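Local coordinates for vesicular integral-membrane protein VIP36 (Canis lupus familiaris, PDB 2DUR) that acts as an intracellular calcium-dependent lectin of the early secretory pathway, binding high-mannose glycans and helping to transport and sort the glycoproteins that carry them, at residues T43-K49 with A209-S215; F70-G74 with F158-D162; N79-I85 with L113-N118. All blocks are in the same frame, centred on the assembly; numbering follows the deposited sequence.

Contact 1. Residues T43-K49 with A209-S215. With MAN (alpha-D-mannopyranose), chain C; MAN (alpha-D-mannopyranose), chain B.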
# COMPACT_ATOMS: atom_id res chain seq x y z
N THR A 43 4.47 -8.16 -10.25
CA THR A 43 4.00 -9.19 -11.19
C THR A 43 4.27 -8.73 -12.61
O THR A 43 4.16 -7.54 -12.89
CB THR A 43 2.49 -9.49 -11.07
OG1 THR A 43 1.71 -8.39 -11.57
CG2 THR A 43 2.08 -9.84 -9.62
N PRO A 44 4.56 -9.69 -13.52
CA PRO A 44 4.51 -9.36 -14.92
C PRO A 44 3.06 -9.41 -15.39
O PRO A 44 2.15 -9.78 -14.61
CB PRO A 44 5.27 -10.52 -15.56
CG PRO A 44 4.94 -11.70 -14.66
CD PRO A 44 4.82 -11.13 -13.29
N ASP A 45 2.86 -9.08 -16.66
CA ASP A 45 1.56 -9.09 -17.30
C ASP A 45 1.25 -10.53 -17.72
O ASP A 45 1.05 -10.83 -18.90
CB ASP A 45 1.56 -8.11 -18.50
CG ASP A 45 0.19 -7.80 -19.05
OD1 ASP A 45 -0.84 -8.29 -18.54
OD2 ASP A 45 0.14 -7.02 -20.06
N GLU A 46 1.25 -11.41 -16.73
CA GLU A 46 0.97 -12.83 -16.93
C GLU A 46 -0.01 -13.27 -15.85
O GLU A 46 -0.13 -12.62 -14.80
CB GLU A 46 2.26 -13.63 -16.81
CG GLU A 46 3.24 -13.31 -17.94
CD GLU A 46 4.62 -13.90 -17.75
OE1 GLU A 46 4.82 -14.76 -16.87
OE2 GLU A 46 5.52 -13.48 -18.51
N ARG A 47 -0.68 -14.39 -16.12
CA ARG A 47 -1.77 -14.84 -15.25
C ARG A 47 -1.26 -15.57 -14.01
O ARG A 47 -0.16 -16.13 -14.02
CB ARG A 47 -2.73 -15.71 -16.07
CG ARG A 47 -3.47 -14.90 -17.10
CD ARG A 47 -4.43 -15.72 -17.93
NE ARG A 47 -3.71 -16.78 -18.62
CZ ARG A 47 -4.31 -17.69 -19.38
NH1 ARG A 47 -5.62 -17.65 -19.56
NH2 ARG A 47 -3.58 -18.63 -19.95
N SER A 48 -2.08 -15.53 -12.96
CA SER A 48 -1.84 -16.31 -11.74
C SER A 48 -0.47 -16.06 -11.12
O SER A 48 0.28 -17.00 -10.84
CB SER A 48 -2.09 -17.81 -12.00
OG SER A 48 -3.45 -17.99 -12.38
N LYS A 49 -0.17 -14.78 -10.86
CA LYS A 49 1.07 -14.38 -10.20
C LYS A 49 0.76 -13.65 -8.90
O LYS A 49 -0.27 -12.97 -8.79
CB LYS A 49 1.90 -13.45 -11.09
CG LYS A 49 2.25 -14.02 -12.48
CD LYS A 49 3.35 -15.06 -12.39
CE LYS A 49 3.59 -15.69 -13.76
NZ LYS A 49 4.39 -16.93 -13.65
N ALA A 209 1.23 -7.42 -5.15
CA ALA A 209 0.28 -7.38 -6.24
C ALA A 209 -0.10 -8.78 -6.64
O ALA A 209 0.63 -9.72 -6.37
CB ALA A 209 0.88 -6.64 -7.46
N GLY A 210 -1.26 -8.88 -7.27
CA GLY A 210 -1.72 -10.18 -7.74
C GLY A 210 -2.34 -10.06 -9.12
O GLY A 210 -2.87 -9.01 -9.49
N THR A 211 -2.25 -11.16 -9.87
CA THR A 211 -2.96 -11.34 -11.15
C THR A 211 -3.67 -12.70 -11.04
O THR A 211 -3.18 -13.58 -10.33
CB THR A 211 -1.97 -11.36 -12.37
OG1 THR A 211 -1.02 -12.41 -12.21
CG2 THR A 211 -1.22 -10.03 -12.45
N GLY A 212 -4.80 -12.83 -11.72
CA GLY A 212 -5.59 -14.09 -11.71
C GLY A 212 -5.77 -14.51 -13.15
O GLY A 212 -4.78 -14.74 -13.85
N ASP A 213 -7.02 -14.62 -13.58
CA ASP A 213 -7.32 -14.90 -14.99
C ASP A 213 -7.00 -13.67 -15.84
O ASP A 213 -6.95 -13.78 -17.08
CB ASP A 213 -8.79 -15.25 -15.16
CG ASP A 213 -9.16 -16.57 -14.50
OD1 ASP A 213 -8.28 -17.44 -14.39
OD2 ASP A 213 -10.33 -16.70 -14.10
N LEU A 214 -6.85 -12.53 -15.16
CA LEU A 214 -6.48 -11.24 -15.80
C LEU A 214 -5.20 -10.74 -15.20
O LEU A 214 -4.86 -11.06 -14.06
CB LEU A 214 -7.61 -10.22 -15.59
CG LEU A 214 -8.99 -10.63 -16.12
CD1 LEU A 214 -10.03 -9.59 -15.75
CD2 LEU A 214 -8.92 -10.84 -17.64
N SER A 215 -4.46 -9.93 -15.96
CA SER A 215 -3.14 -9.57 -15.52
C SER A 215 -2.81 -8.11 -15.86
O SER A 215 -3.61 -7.42 -16.50
CB SER A 215 -2.10 -10.53 -16.11
OG SER A 215 -2.03 -10.36 -17.52
C1 MAN C . -9.94 -15.18 -11.50
C2 MAN C . -9.94 -15.12 -9.98
C3 MAN C . -10.36 -13.72 -9.49
C4 MAN C . -9.55 -12.62 -10.19
C5 MAN C . -9.79 -12.77 -11.68
C6 MAN C . -9.10 -11.67 -12.49
O1 MAN C . -11.26 -15.32 -12.00
O2 MAN C . -8.65 -15.40 -9.51
O3 MAN C . -10.22 -13.64 -8.08
O4 MAN C . -9.93 -11.32 -9.78
O5 MAN C . -9.26 -14.04 -12.04
O6 MAN C . -7.70 -11.82 -12.41
C1 MAN B . -8.60 -16.69 -8.90
C2 MAN B . -7.53 -16.65 -7.82
C3 MAN B . -6.17 -16.45 -8.48
C4 MAN B . -5.93 -17.50 -9.57
C5 MAN B . -7.12 -17.58 -10.55
C6 MAN B . -7.00 -18.75 -11.53
O2 MAN B . -7.59 -17.88 -7.12
O3 MAN B . -5.17 -16.49 -7.50
O4 MAN B . -4.75 -17.17 -10.25
O5 MAN B . -8.31 -17.75 -9.81
O6 MAN B . -8.21 -18.90 -12.28
O HOH W 1 -7.48 -15.81 -18.86
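At one end of the L-type lectin beta sandwich, a loop, 43-49, which joins strands 40-43 and 49-55, meets the end of strand 204-211 and the turn that follows it, forming part of the mannose pocket. Together the segments bury 477 Å².

Backbone hydrogen bonds join the two segments near the pocket. T211 N donates to K49 O at 2.9 Å with a nearly straight angle of 166°, and S48 N donates to G212 O at 3.0 Å; the return bond from K49 N to T211 O, at 3.3 Å and 131°, is weak.

Side-chain hydroxyls supply the rest. T211, with the largest area covered (82 Å²), gives its OG1 proton to E46 O at 2.7 Å while the same OG1 accepts from K49 N at 2.9 Å, so one hydroxyl ties two points of the 43-49 loop. Farther out, S215 OG donates to D45 OD1 at 2.6 Å, and the other carboxylate oxygen of D45 is taken by T75. Water 1 bridges R47 NH1 and D213 O. At the inner end T43 CG2 lies 4.0 Å from A209 CB, and T211 CG2 packs against the T43 side chain.

The sugars bind at the outer end of the contact. D213 N donates to O5 of the chain C mannose at 2.8 Å. L214 N donates to O6 of that mannose at 3.0 Å, and D213 OD2 accepts from its O1 at 2.7 Å. A side chain on G212 would collide with this ring. The chain B mannose spans both segments: its O6 donates to D213 OD1 at 2.6 Å, and its O4 is hydrogen-bonded to S48 OG, also at 2.6 Å.

Contact 2. Residues F70-G74 with F158-D162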
# COMPACT_ATOMS: atom_id res chain seq x y z
N PHE A 70 4.67 4.32 -8.43
CA PHE A 70 4.28 3.00 -8.93
C PHE A 70 3.91 3.11 -10.39
O PHE A 70 3.73 4.20 -10.93
CB PHE A 70 3.09 2.46 -8.10
CG PHE A 70 1.81 3.21 -8.32
CD1 PHE A 70 1.56 4.39 -7.57
CD2 PHE A 70 0.87 2.81 -9.27
CE1 PHE A 70 0.38 5.13 -7.80
CE2 PHE A 70 -0.33 3.52 -9.48
CZ PHE A 70 -0.57 4.72 -8.74
N LYS A 71 3.78 1.97 -11.07
CA LYS A 71 3.26 1.98 -12.42
C LYS A 71 2.45 0.71 -12.65
O LYS A 71 2.99 -0.38 -12.48
CB LYS A 71 4.39 2.08 -13.44
CG LYS A 71 3.90 2.47 -14.79
CD LYS A 71 5.03 2.55 -15.81
CE LYS A 71 4.47 2.67 -17.22
NZ LYS A 71 3.83 4.00 -17.50
N VAL A 72 1.19 0.88 -13.00
CA VAL A 72 0.35 -0.25 -13.39
C VAL A 72 0.06 -0.12 -14.87
O VAL A 72 -0.51 0.88 -15.33
CB VAL A 72 -0.97 -0.31 -12.59
CG1 VAL A 72 -1.82 -1.50 -13.06
CG2 VAL A 72 -0.63 -0.41 -11.09
N HIS A 73 0.46 -1.14 -15.63
CA HIS A 73 0.35 -1.04 -17.07
C HIS A 73 0.32 -2.42 -17.71
O HIS A 73 0.95 -3.33 -17.21
CB HIS A 73 1.52 -0.21 -17.63
CG HIS A 73 2.87 -0.74 -17.28
ND1 HIS A 73 3.74 -1.23 -18.23
CD2 HIS A 73 3.51 -0.88 -16.08
CE1 HIS A 73 4.86 -1.62 -17.65
NE2 HIS A 73 4.75 -1.41 -16.34
N GLY A 74 -0.41 -2.56 -18.80
CA GLY A 74 -0.41 -3.83 -19.51
C GLY A 74 -1.19 -3.74 -20.79
O GLY A 74 -1.67 -2.67 -21.16
N PHE A 158 -5.38 5.47 -12.67
CA PHE A 158 -3.93 5.34 -12.57
C PHE A 158 -3.28 4.37 -13.56
O PHE A 158 -2.06 4.25 -13.58
CB PHE A 158 -3.47 5.04 -11.14
CG PHE A 158 -4.05 3.78 -10.56
CD1 PHE A 158 -5.05 3.85 -9.61
CD2 PHE A 158 -3.56 2.52 -10.95
CE1 PHE A 158 -5.59 2.67 -9.04
CE2 PHE A 158 -4.08 1.35 -10.38
CZ PHE A 158 -5.09 1.42 -9.45
N ARG A 159 -4.08 3.69 -14.37
CA ARG A 159 -3.55 2.65 -15.24
C ARG A 159 -3.15 3.19 -16.61
O ARG A 159 -3.88 3.99 -17.20
CB ARG A 159 -4.58 1.54 -15.40
CG ARG A 159 -3.99 0.30 -15.88
CD ARG A 159 -4.99 -0.84 -15.76
NE ARG A 159 -4.59 -1.86 -16.70
CZ ARG A 159 -4.81 -1.81 -18.01
NH1 ARG A 159 -5.48 -0.79 -18.54
NH2 ARG A 159 -4.36 -2.79 -18.77
N ASN A 160 -1.99 2.74 -17.09
CA ASN A 160 -1.58 3.00 -18.47
C ASN A 160 -1.48 4.49 -18.76
O ASN A 160 -1.89 4.94 -19.85
CB ASN A 160 -2.56 2.35 -19.46
CG ASN A 160 -2.25 0.87 -19.74
OD1 ASN A 160 -1.20 0.37 -19.36
ND2 ASN A 160 -3.16 0.18 -20.40
N ARG A 161 -0.95 5.24 -17.81
CA ARG A 161 -0.74 6.68 -18.01
C ARG A 161 0.57 6.98 -18.74
O ARG A 161 1.54 6.24 -18.61
CB ARG A 161 -0.80 7.42 -16.67
CG ARG A 161 -2.07 7.15 -15.83
CD ARG A 161 -3.37 7.46 -16.59
NE ARG A 161 -3.41 8.86 -17.04
CZ ARG A 161 -4.01 9.86 -16.39
NH1 ARG A 161 -4.67 9.66 -15.24
NH2 ARG A 161 -3.97 11.09 -16.89
N ASP A 162 0.62 8.11 -19.45
CA ASP A 162 1.84 8.48 -20.20
C ASP A 162 2.89 9.26 -19.42
O ASP A 162 3.87 9.76 -20.00
CB ASP A 162 1.46 9.22 -21.48
CG ASP A 162 0.68 8.35 -22.44
OD1 ASP A 162 0.89 7.11 -22.44
OD2 ASP A 162 -0.15 8.90 -23.21
O HOH W 2 0.80 4.17 -15.96
O HOH W 3 4.80 6.33 -17.66
O HOH W 4 0.31 3.64 -13.12
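N160 makes the direct hydrogen bonds from loop 158-162 to the end of strand 64-73 and the glycine after it. N160 N donates to V72 O at 3.0 Å and 167°; its side-chain OD1 accepts from G74 N at 3.1 Å, and ND2 returns a weak bond to G74 O at 3.3 Å.

Water completes the backbone pairing: water 4 accepts from V72 N at 2.9 Å and donates to F158 O at 2.5 Å. K71 NZ donates to water 3 at 2.5 Å, and R161 N to water 2 at 2.8 Å. Other polar ends have partners outside: R159 NE forms a salt bridge with D216, R161 NH1 is hydrogen-bonded to D157 O and NH2 forms a salt bridge with E183, and H73 NE2 is hydrogen-bonded to D219 OD2.

Beneath these bonds, F70 turns its edge to the face of F158 in an offset edge-to-face pair (centroids 5.6 Å apart, planes at 80°), with V72 CG2 3.9 Å from F158 CE2. Both rings touch L113 of strand 109-114, so the F158 side chain reaches between the sheets, while the loop runs from strand 152-155 of one to strand 165-172 of the other, beside the end of strand 64-73.

Contact 3. Residues N79-I85 with L113-N118. With CA (calcium ion), chain E; MAN (alpha-D-mannopyranose), chain C.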
# COMPACT_ATOMS: atom_id res chain seq x y z
N ASN A 79 -11.78 -4.20 -20.76
CA ASN A 79 -11.63 -4.22 -19.30
C ASN A 79 -10.89 -5.47 -18.77
O ASN A 79 -10.91 -5.74 -17.57
CB ASN A 79 -12.97 -3.89 -18.57
CG ASN A 79 -13.74 -5.13 -18.03
OD1 ASN A 79 -14.44 -5.02 -16.99
ND2 ASN A 79 -13.67 -6.27 -18.72
N LEU A 80 -10.20 -6.17 -19.66
CA LEU A 80 -9.57 -7.46 -19.31
C LEU A 80 -8.17 -7.33 -18.74
O LEU A 80 -7.16 -7.71 -19.35
CB LEU A 80 -9.60 -8.40 -20.53
CG LEU A 80 -10.98 -8.70 -21.12
CD1 LEU A 80 -10.81 -9.58 -22.34
CD2 LEU A 80 -11.91 -9.40 -20.11
N HIS A 81 -8.11 -6.78 -17.52
CA HIS A 81 -6.85 -6.63 -16.81
C HIS A 81 -7.14 -6.70 -15.32
O HIS A 81 -8.27 -6.56 -14.90
CB HIS A 81 -6.20 -5.26 -17.13
CG HIS A 81 -7.07 -4.10 -16.77
ND1 HIS A 81 -7.82 -3.42 -17.71
CD2 HIS A 81 -7.36 -3.53 -15.58
CE1 HIS A 81 -8.52 -2.48 -17.11
NE2 HIS A 81 -8.27 -2.53 -15.82
N GLY A 82 -6.10 -6.89 -14.54
CA GLY A 82 -6.22 -6.98 -13.07
C GLY A 82 -4.95 -7.53 -12.44
O GLY A 82 -3.98 -7.85 -13.15
N ASP A 83 -4.91 -7.68 -11.11
CA ASP A 83 -6.01 -7.30 -10.23
C ASP A 83 -5.77 -6.03 -9.43
O ASP A 83 -6.72 -5.39 -8.95
CB ASP A 83 -6.27 -8.47 -9.25
CG ASP A 83 -7.14 -9.54 -9.89
OD1 ASP A 83 -6.60 -10.58 -10.35
OD2 ASP A 83 -8.36 -9.31 -9.96
N GLY A 84 -4.49 -5.68 -9.26
CA GLY A 84 -4.10 -4.48 -8.52
C GLY A 84 -2.94 -4.65 -7.55
O GLY A 84 -2.32 -5.70 -7.46
N ILE A 85 -2.68 -3.58 -6.81
CA ILE A 85 -1.61 -3.49 -5.84
C ILE A 85 -2.20 -3.28 -4.46
O ILE A 85 -3.21 -2.58 -4.33
CB ILE A 85 -0.66 -2.28 -6.19
CG1 ILE A 85 0.16 -2.58 -7.45
CG2 ILE A 85 0.24 -1.91 -4.99
CD1 ILE A 85 0.94 -1.34 -7.99
N LEU A 113 -5.20 -0.72 -4.37
CA LEU A 113 -5.37 -0.04 -5.67
C LEU A 113 -5.93 -1.14 -6.58
O LEU A 113 -5.18 -1.93 -7.17
CB LEU A 113 -4.00 0.45 -6.17
CG LEU A 113 -3.41 1.67 -5.45
CD1 LEU A 113 -2.83 1.25 -4.14
CD2 LEU A 113 -2.32 2.29 -6.32
N ASP A 114 -7.26 -1.21 -6.63
CA ASP A 114 -7.98 -2.34 -7.26
C ASP A 114 -8.38 -1.92 -8.68
O ASP A 114 -9.09 -0.94 -8.84
CB ASP A 114 -9.22 -2.64 -6.40
CG ASP A 114 -9.99 -3.89 -6.85
OD1 ASP A 114 -10.86 -4.38 -6.09
OD2 ASP A 114 -9.72 -4.38 -7.97
N THR A 115 -7.93 -2.67 -9.69
CA THR A 115 -8.16 -2.29 -11.08
C THR A 115 -9.26 -3.08 -11.79
O THR A 115 -9.56 -2.81 -12.94
CB THR A 115 -6.88 -2.47 -11.91
OG1 THR A 115 -6.51 -3.85 -11.86
CG2 THR A 115 -5.71 -1.61 -11.39
N TYR A 116 -9.84 -4.07 -11.12
CA TYR A 116 -10.83 -4.93 -11.77
C TYR A 116 -12.10 -5.07 -10.92
O TYR A 116 -12.00 -5.54 -9.79
CB TYR A 116 -10.24 -6.32 -12.02
CG TYR A 116 -11.22 -7.26 -12.64
CD1 TYR A 116 -11.74 -7.01 -13.92
CD2 TYR A 116 -11.67 -8.39 -11.95
CE1 TYR A 116 -12.66 -7.88 -14.48
CE2 TYR A 116 -12.60 -9.26 -12.51
CZ TYR A 116 -13.09 -8.98 -13.78
OH TYR A 116 -14.02 -9.83 -14.36
N PRO A 117 -13.29 -4.68 -11.45
CA PRO A 117 -14.51 -4.86 -10.64
C PRO A 117 -14.98 -6.31 -10.62
O PRO A 117 -15.61 -6.77 -11.58
CB PRO A 117 -15.54 -3.95 -11.32
CG PRO A 117 -15.05 -3.78 -12.74
CD PRO A 117 -13.56 -4.04 -12.75
N ASN A 118 -14.67 -7.03 -9.55
CA ASN A 118 -15.14 -8.40 -9.39
C ASN A 118 -16.64 -8.43 -9.09
O ASN A 118 -17.33 -9.41 -9.39
CB ASN A 118 -14.41 -9.07 -8.24
CG ASN A 118 -12.96 -9.30 -8.55
OD1 ASN A 118 -12.13 -8.41 -8.35
ND2 ASN A 118 -12.63 -10.49 -9.02
CA CA E . -11.29 -6.29 -7.66
C1 MAN C . -9.94 -15.18 -11.50
C2 MAN C . -9.94 -15.12 -9.98
C3 MAN C . -10.36 -13.72 -9.49
C4 MAN C . -9.55 -12.62 -10.19
C5 MAN C . -9.79 -12.77 -11.68
C6 MAN C . -9.10 -11.67 -12.49
O1 MAN C . -11.26 -15.32 -12.00
O2 MAN C . -8.65 -15.40 -9.51
O3 MAN C . -10.22 -13.64 -8.08
O4 MAN C . -9.93 -11.32 -9.78
O5 MAN C . -9.26 -14.04 -12.04
O6 MAN C . -7.70 -11.82 -12.41
O HOH W 5 -10.76 -4.13 -15.27
O HOH W 6 -9.55 -0.44 -14.72
O HOH W 7 -9.17 -7.15 -8.51
O HOH W 8 -11.00 -7.45 -5.53
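Y116, D83 and L113 have the largest areas covered here, 69, 67 and 66 Å²; D83 binds the sugar, Y116 O the metal, and L113 pairs in the sheet.

The Y116 side chain lies along the 79-83 loop: its CB is 3.5 Å from H81 O, and its CD2 is 4.0 Å from D83 OD2. The backbone of Y116 serves the metal, its O binding calcium at 2.4 Å, while its N donates to D114 OD2 at 3.2 Å in an Asx turn.

D83 follows a cis peptide bond. Its O accepts from T115 N at 3.1 Å and 170°, and its carboxylate takes the chain C mannose, OD1 accepting from O6 and OD2 from O4, both at 2.6 Å. N118 ND2 donates to the same O4 at 2.9 Å. A cis-peptide aspartate beside a calcium-bound asparagine is a hallmark of the carbohydrate site in legume-type lectins. Calcium is held by both D114 carboxylate oxygens (2.5 Å each), N118 OD1 (2.4 Å) and waters 7 and 8, with D145 completing the site. Water 7 also donates to D83 OD2 at 2.7 Å, linking the metal to the sugar-binding carboxylate without direct coordination by D83.

L113 belongs to regular antiparallel sheet, where I85 N donates to L113 O at 3.0 Å and L113 N to I85 O at 2.7 Å. In the adjacent non-hydrogen-bonded pair, G84 faces D114 with CA atoms only 4.6 Å apart, and a CB on G84 would clash with L113 O. On the other face, L113 CB and I85 CB meet at 4.3 Å, with F70 and V72 of strand 64-73 packed against them.

Overall arrangement
All three contacts lie within the single L-type lectin domain. Along the chain they are nested: contact 3 inside the loop closed by contact 2, and contact 2 inside that closed by contact 1. Contacts 1 and 3, with centres about 10 Å apart, share the seven-stranded sheet, where strands 204-211 and 84-90 are neighbours; G210 O lies 2.9 Å from D83 N, a probable hydrogen bond. Contact 2, its centre about 12 Å from that of contact 3 and about 15 Å from that of contact 1, brings in strand 64-73 of the other sheet. The sugar site thus draws on loops distant in sequence, the calcium site mainly on 114-118 of contact 3, and contact 2 lies beside them, joining the two sheets.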